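Adenylate/guanylate cyclase/hydrolase, alpha/beta fold family (Ruegeria pomeroyi, PDB 3MR7) probably acts as a nucleotide cyclase making cyclic AMP, this chain being the N-terminal cyclase-type catalytic domain of a longer protein. Local coordinates at residues I10-D14 with A120-E124; L123-E128 with V167-V171. One frame throughout, in Å; residues are numbered along the deposited sequence.

Contact 1 (I10-D14 with A120-E124); sequences ILAAD and AARLE
Residues 10-14 run as an extended β segment and residues 120-124 as one regular α-helical turn, closed by the hydrogen bond from Glu124 N to Ala120 O at 3.1 Å. The two short axes pass 7.0 Å apart and run in broadly the same direction, crossing at -36°. Their closest CA pair is Ala12 and Ala121, 5.3 Å apart. The alanines at the crossing leave room for this close approach: Ala12 points its CB at the helix, 3.7 Å from Ala121 CA and 3.6 Å from Ala120 O. At one end Ile10 (chi1 m) sets CG2 3.5 Å from Ala120 CB. At the other Glu124, chi1 t and chi2 m, lies along the strand, with CB 3.6 Å from Ala12 O, CG 3.8 Å from Ala13 CA and OE2 3.3 Å from Asp14 CB. The carboxylates of Asp14 and Glu124 come close, OD2 to OE1 4.1 Å; Arg97 offsets this charge through a salt bridge to Glu124, while Asp14 OD1 hydrogen-bonds to Ser19 OG of the second subunit. This is helix-on-sheet packing in the α/β core of a class III cyclase-type domain, where strand 4-15 lies hydrogen-bonded between strands 59-64 and 96-107 and helix 115-126 rests against one face.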
loop_
_atom_site.group_PDB
_atom_site.type_symbol
_atom_site.label_atom_id
_atom_site.label_comp_id
_atom_site.label_asym_id
_atom_site.label_seq_id
_atom_site.Cartn_x
_atom_site.Cartn_y
_atom_site.Cartn_z
ATOM N N ILE A 10 -9.014 4.464 -16.420
ATOM C CA ILE A 10 -8.429 3.285 -15.824
ATOM C C ILE A 10 -8.775 3.234 -14.337
ATOM O O ILE A 10 -8.759 4.256 -13.649
ATOM C CB ILE A 10 -6.911 3.295 -15.979
ATOM C CG1 ILE A 10 -6.550 3.248 -17.445
ATOM C CG2 ILE A 10 -6.291 2.115 -15.294
ATOM C CD1 ILE A 10 -6.595 4.551 -18.079
ATOM N N LEU A 11 -9.071 2.023 -13.869
ATOM C CA LEU A 11 -9.428 1.731 -12.494
ATOM C C LEU A 11 -8.534 0.593 -11.995
ATOM O O LEU A 11 -8.504 -0.466 -12.598
ATOM C CB LEU A 11 -10.915 1.369 -12.423
ATOM C CG LEU A 11 -11.552 0.456 -11.365
ATOM C CD1 LEU A 11 -10.648 0.029 -10.206
ATOM C CD2 LEU A 11 -12.822 1.084 -10.849
ATOM N N ALA A 12 -7.779 0.836 -10.921
ATOM C CA ALA A 12 -6.982 -0.206 -10.276
ATOM C C ALA A 12 -7.549 -0.506 -8.896
ATOM O O ALA A 12 -7.964 0.403 -8.178
ATOM C CB ALA A 12 -5.498 0.213 -10.170
ATOM N N ALA A 13 -7.537 -1.780 -8.520
ATOM C CA ALA A 13 -8.005 -2.235 -7.206
ATOM C C ALA A 13 -7.186 -3.387 -6.620
ATOM O O ALA A 13 -6.723 -4.253 -7.348
ATOM C CB ALA A 13 -9.489 -2.619 -7.274
ATOM N N ASP A 14 -7.037 -3.395 -5.300
ATOM C CA ASP A 14 -6.317 -4.453 -4.580
ATOM C C ASP A 14 -7.027 -4.671 -3.253
ATOM O O ASP A 14 -7.894 -3.902 -2.871
ATOM C CB ASP A 14 -4.878 -4.021 -4.306
ATOM C CG ASP A 14 -3.895 -5.196 -4.134
ATOM O OD1 ASP A 14 -4.288 -6.391 -3.942
ATOM O OD2 ASP A 14 -2.680 -4.879 -4.183
ATOM N N ALA A 120 -2.875 5.141 -12.168
ATOM C CA ALA A 120 -4.079 4.546 -11.589
ATOM C C ALA A 120 -3.671 3.562 -10.503
ATOM O O ALA A 120 -4.272 3.502 -9.417
ATOM C CB ALA A 120 -4.906 3.850 -12.639
ATOM N N ALA A 121 -2.632 2.798 -10.819
ATOM C CA ALA A 121 -2.094 1.769 -9.939
ATOM C C ALA A 121 -1.577 2.364 -8.644
ATOM O O ALA A 121 -1.831 1.834 -7.562
ATOM C CB ALA A 121 -0.970 1.059 -10.649
ATOM N N ARG A 122 -0.827 3.456 -8.767
ATOM C CA ARG A 122 -0.290 4.161 -7.614
ATOM C C ARG A 122 -1.414 4.727 -6.738
ATOM O O ARG A 122 -1.360 4.652 -5.511
ATOM C CB ARG A 122 0.653 5.264 -8.078
ATOM C CG ARG A 122 1.432 5.898 -6.967
ATOM C CD ARG A 122 2.117 4.839 -6.140
ATOM N NE ARG A 122 2.624 5.493 -4.959
ATOM C CZ ARG A 122 3.164 4.899 -3.915
ATOM N NH1 ARG A 122 3.262 3.574 -3.864
ATOM N NH2 ARG A 122 3.586 5.659 -2.909
ATOM N N LEU A 123 -2.447 5.271 -7.372
ATOM C CA LEU A 123 -3.587 5.786 -6.634
ATOM C C LEU A 123 -4.218 4.698 -5.789
ATOM O O LEU A 123 -4.580 4.929 -4.641
ATOM C CB LEU A 123 -4.592 6.424 -7.586
ATOM C CG LEU A 123 -4.486 7.961 -7.728
ATOM C CD1 LEU A 123 -3.069 8.448 -7.480
ATOM C CD2 LEU A 123 -4.995 8.455 -9.079
ATOM N N GLU A 124 -4.333 3.501 -6.356
ATOM C CA GLU A 124 -4.848 2.357 -5.624
ATOM C C GLU A 124 -3.966 2.128 -4.390
ATOM O O GLU A 124 -4.431 2.016 -3.278
ATOM C CB GLU A 124 -4.892 1.134 -6.552
ATOM C CG GLU A 124 -5.116 -0.221 -5.854
ATOM C CD GLU A 124 -3.854 -0.770 -5.169
ATOM O OE1 GLU A 124 -2.851 -1.116 -5.857
ATOM O OE2 GLU A 124 -3.870 -0.861 -3.923
#

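Contact 2 (L123-E128 with V167-V171); sequences LEAISE and VWQWV
Val167 (chi1 t) overlaps the last turn of helix 115-126, its CG2 lying 3.5 Å from Leu123 CD1 and its CG1 4.2 Å from Ile126 CD1. The CA-to-CB bond of Leu123 lies sideways to the strand, yet the end of its side chain closes on the valine; Ile126, with chi1 p and chi2 t, points toward the strand. The helix ends here: Ser127 N donates to Leu123 O at 2.9 Å, after which Ser127 leaves helical phi/psi (-57/146) and Glu128 continues extended (-80/155). Facing them, 167-170 is β strand and Val171 follows in an extended conformation. CA pairs Leu123-Val167, Ser127-Gln169 and Glu128-Val171 stand 7.7, 7.4 and 7.8 Å apart, so the helix end and its exit follow the strand in one direction. Val167, Gln169 and Val171 turn toward this path, whereas Trp168 stacks on His139. In the cyclase-type α/β domain this face of the sheet receives the C-terminal end of helix 115-126, with Cys133 of the adjoining strand 132-135 touching both Ser127 and Gln169. Gln169 extends (chi1 t, chi2 t) to the backbone of Glu128. Ser127 OG donates a hydrogen bond to Glu128 O at 3.1 Å, and Glu128 (chi1 p) brings OE2 to 3.4 Å from Val171 CG1.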
loop_
_atom_site.group_PDB
_atom_site.type_symbol
_atom_site.label_atom_id
_atom_site.label_comp_id
_atom_site.label_asym_id
_atom_site.label_seq_id
_atom_site.Cartn_x
_atom_site.Cartn_y
_atom_site.Cartn_z
ATOM N N LEU A 123 -2.447 5.271 -7.372
ATOM C CA LEU A 123 -3.587 5.786 -6.634
ATOM C C LEU A 123 -4.218 4.698 -5.789
ATOM O O LEU A 123 -4.580 4.929 -4.641
ATOM C CB LEU A 123 -4.592 6.424 -7.586
ATOM C CG LEU A 123 -4.486 7.961 -7.728
ATOM C CD1 LEU A 123 -3.069 8.448 -7.480
ATOM C CD2 LEU A 123 -4.995 8.455 -9.079
ATOM N N GLU A 124 -4.333 3.501 -6.356
ATOM C CA GLU A 124 -4.848 2.357 -5.624
ATOM C C GLU A 124 -3.966 2.128 -4.390
ATOM O O GLU A 124 -4.431 2.016 -3.278
ATOM C CB GLU A 124 -4.892 1.134 -6.552
ATOM C CG GLU A 124 -5.116 -0.221 -5.854
ATOM C CD GLU A 124 -3.854 -0.770 -5.169
ATOM O OE1 GLU A 124 -2.851 -1.116 -5.857
ATOM O OE2 GLU A 124 -3.870 -0.861 -3.923
ATOM N N ALA A 125 -2.672 2.109 -4.591
ATOM C CA ALA A 125 -1.762 1.741 -3.526
ATOM C C ALA A 125 -1.757 2.727 -2.360
ATOM O O ALA A 125 -1.600 2.330 -1.219
ATOM C CB ALA A 125 -0.359 1.575 -4.090
ATOM N N ILE A 126 -1.913 4.013 -2.628
ATOM C CA ILE A 126 -1.913 4.970 -1.530
ATOM C C ILE A 126 -3.317 5.219 -0.996
ATOM O O ILE A 126 -3.462 5.799 0.062
ATOM C CB ILE A 126 -1.352 6.307 -1.957
ATOM C CG1 ILE A 126 -2.394 6.978 -2.868
ATOM C CG2 ILE A 126 0.090 6.130 -2.551
ATOM C CD1 ILE A 126 -1.934 8.173 -3.568
ATOM N N SER A 127 -4.345 4.780 -1.715
ATOM C CA SER A 127 -5.720 4.969 -1.264
ATOM C C SER A 127 -5.939 4.352 0.101
ATOM O O SER A 127 -5.371 3.321 0.407
ATOM C CB SER A 127 -6.688 4.308 -2.238
ATOM O OG SER A 127 -7.993 4.309 -1.700
ATOM N N GLU A 128 -6.774 4.942 0.937
ATOM C CA GLU A 128 -6.998 4.231 2.164
ATOM C C GLU A 128 -7.991 3.103 2.004
ATOM O O GLU A 128 -8.778 3.082 1.075
ATOM C CB GLU A 128 -7.192 5.116 3.392
ATOM C CG GLU A 128 -8.457 5.862 3.568
ATOM C CD GLU A 128 -8.298 6.874 4.710
ATOM O OE1 GLU A 128 -7.138 7.268 4.989
ATOM O OE2 GLU A 128 -9.311 7.266 5.332
ATOM N N VAL A 167 -4.152 14.398 -5.816
ATOM C CA VAL A 167 -4.995 13.253 -5.554
ATOM C C VAL A 167 -6.171 13.603 -4.643
ATOM O O VAL A 167 -6.010 14.227 -3.587
ATOM C CB VAL A 167 -4.128 12.122 -4.938
ATOM C CG1 VAL A 167 -4.969 10.983 -4.419
ATOM C CG2 VAL A 167 -3.108 11.633 -5.976
ATOM N N TRP A 168 -7.359 13.204 -5.074
ATOM C CA TRP A 168 -8.574 13.441 -4.312
ATOM C C TRP A 168 -9.063 12.109 -3.804
ATOM O O TRP A 168 -8.956 11.083 -4.493
ATOM C CB TRP A 168 -9.634 14.045 -5.213
ATOM C CG TRP A 168 -9.245 15.376 -5.722
ATOM C CD1 TRP A 168 -8.378 15.648 -6.739
ATOM C CD2 TRP A 168 -9.704 16.631 -5.237
ATOM N NE1 TRP A 168 -8.267 16.996 -6.916
ATOM C CE2 TRP A 168 -9.070 17.627 -6.005
ATOM C CE3 TRP A 168 -10.609 17.013 -4.231
ATOM C CZ2 TRP A 168 -9.296 18.993 -5.792
ATOM C CZ3 TRP A 168 -10.836 18.357 -4.023
ATOM C CH2 TRP A 168 -10.178 19.339 -4.792
ATOM N N GLN A 169 -9.619 12.125 -2.604
ATOM C CA GLN A 169 -10.056 10.899 -1.963
ATOM C C GLN A 169 -11.445 10.970 -1.373
ATOM O O GLN A 169 -11.866 11.971 -0.806
ATOM C CB GLN A 169 -9.080 10.495 -0.857
ATOM C CG GLN A 169 -9.401 9.157 -0.212
ATOM C CD GLN A 169 -8.405 8.794 0.848
ATOM O OE1 GLN A 169 -8.364 9.422 1.905
ATOM N NE2 GLN A 169 -7.577 7.785 0.577
ATOM N N TRP A 170 -12.146 9.862 -1.485
ATOM C CA TRP A 170 -13.425 9.713 -0.857
ATOM C C TRP A 170 -13.352 8.529 0.076
ATOM O O TRP A 170 -12.817 7.475 -0.273
ATOM C CB TRP A 170 -14.466 9.457 -1.924
ATOM C CG TRP A 170 -15.757 9.003 -1.376
ATOM C CD1 TRP A 170 -16.820 9.778 -1.002
ATOM C CD2 TRP A 170 -16.145 7.657 -1.149
ATOM N NE1 TRP A 170 -17.843 8.990 -0.548
ATOM C CE2 TRP A 170 -17.455 7.682 -0.631
ATOM C CE3 TRP A 170 -15.517 6.427 -1.349
ATOM C CZ2 TRP A 170 -18.135 6.536 -0.306
ATOM C CZ3 TRP A 170 -16.180 5.309 -1.022
ATOM C CH2 TRP A 170 -17.481 5.360 -0.503
ATOM N N VAL A 171 -13.861 8.709 1.280
ATOM C CA VAL A 171 -14.000 7.601 2.199
ATOM C C VAL A 171 -15.449 7.476 2.529
ATOM O O VAL A 171 -16.187 8.441 2.483
ATOM C CB VAL A 171 -13.225 7.797 3.513
ATOM C CG1 VAL A 171 -11.809 8.231 3.229
ATOM C CG2 VAL A 171 -13.933 8.799 4.403
#

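In the fold
From the N terminus the chain first lays down strand 4-15, which carries residues 10-14. It then adds helices 27-47 and 67-84 and the strands between and after them before helix 115-126 returns to that strand, so contact 1 closes a loop of 105 intervening residues. Contact 2 begins where contact 1 ends, sharing Leu123 and Glu124, and closes a shorter loop of 38 residues through strand 132-135, helix 136-142 and strand 151-158. The loops therefore follow in series rather than nest. Helix 115-126 joins two parts of one mixed sheet, strand 4-15 and strand 161-170, with the contact centres 9 Å apart. Both contacts also touch the second subunit, where Arg122 NH2 of one copy hydrogen-bonds to Ile126 O of the other.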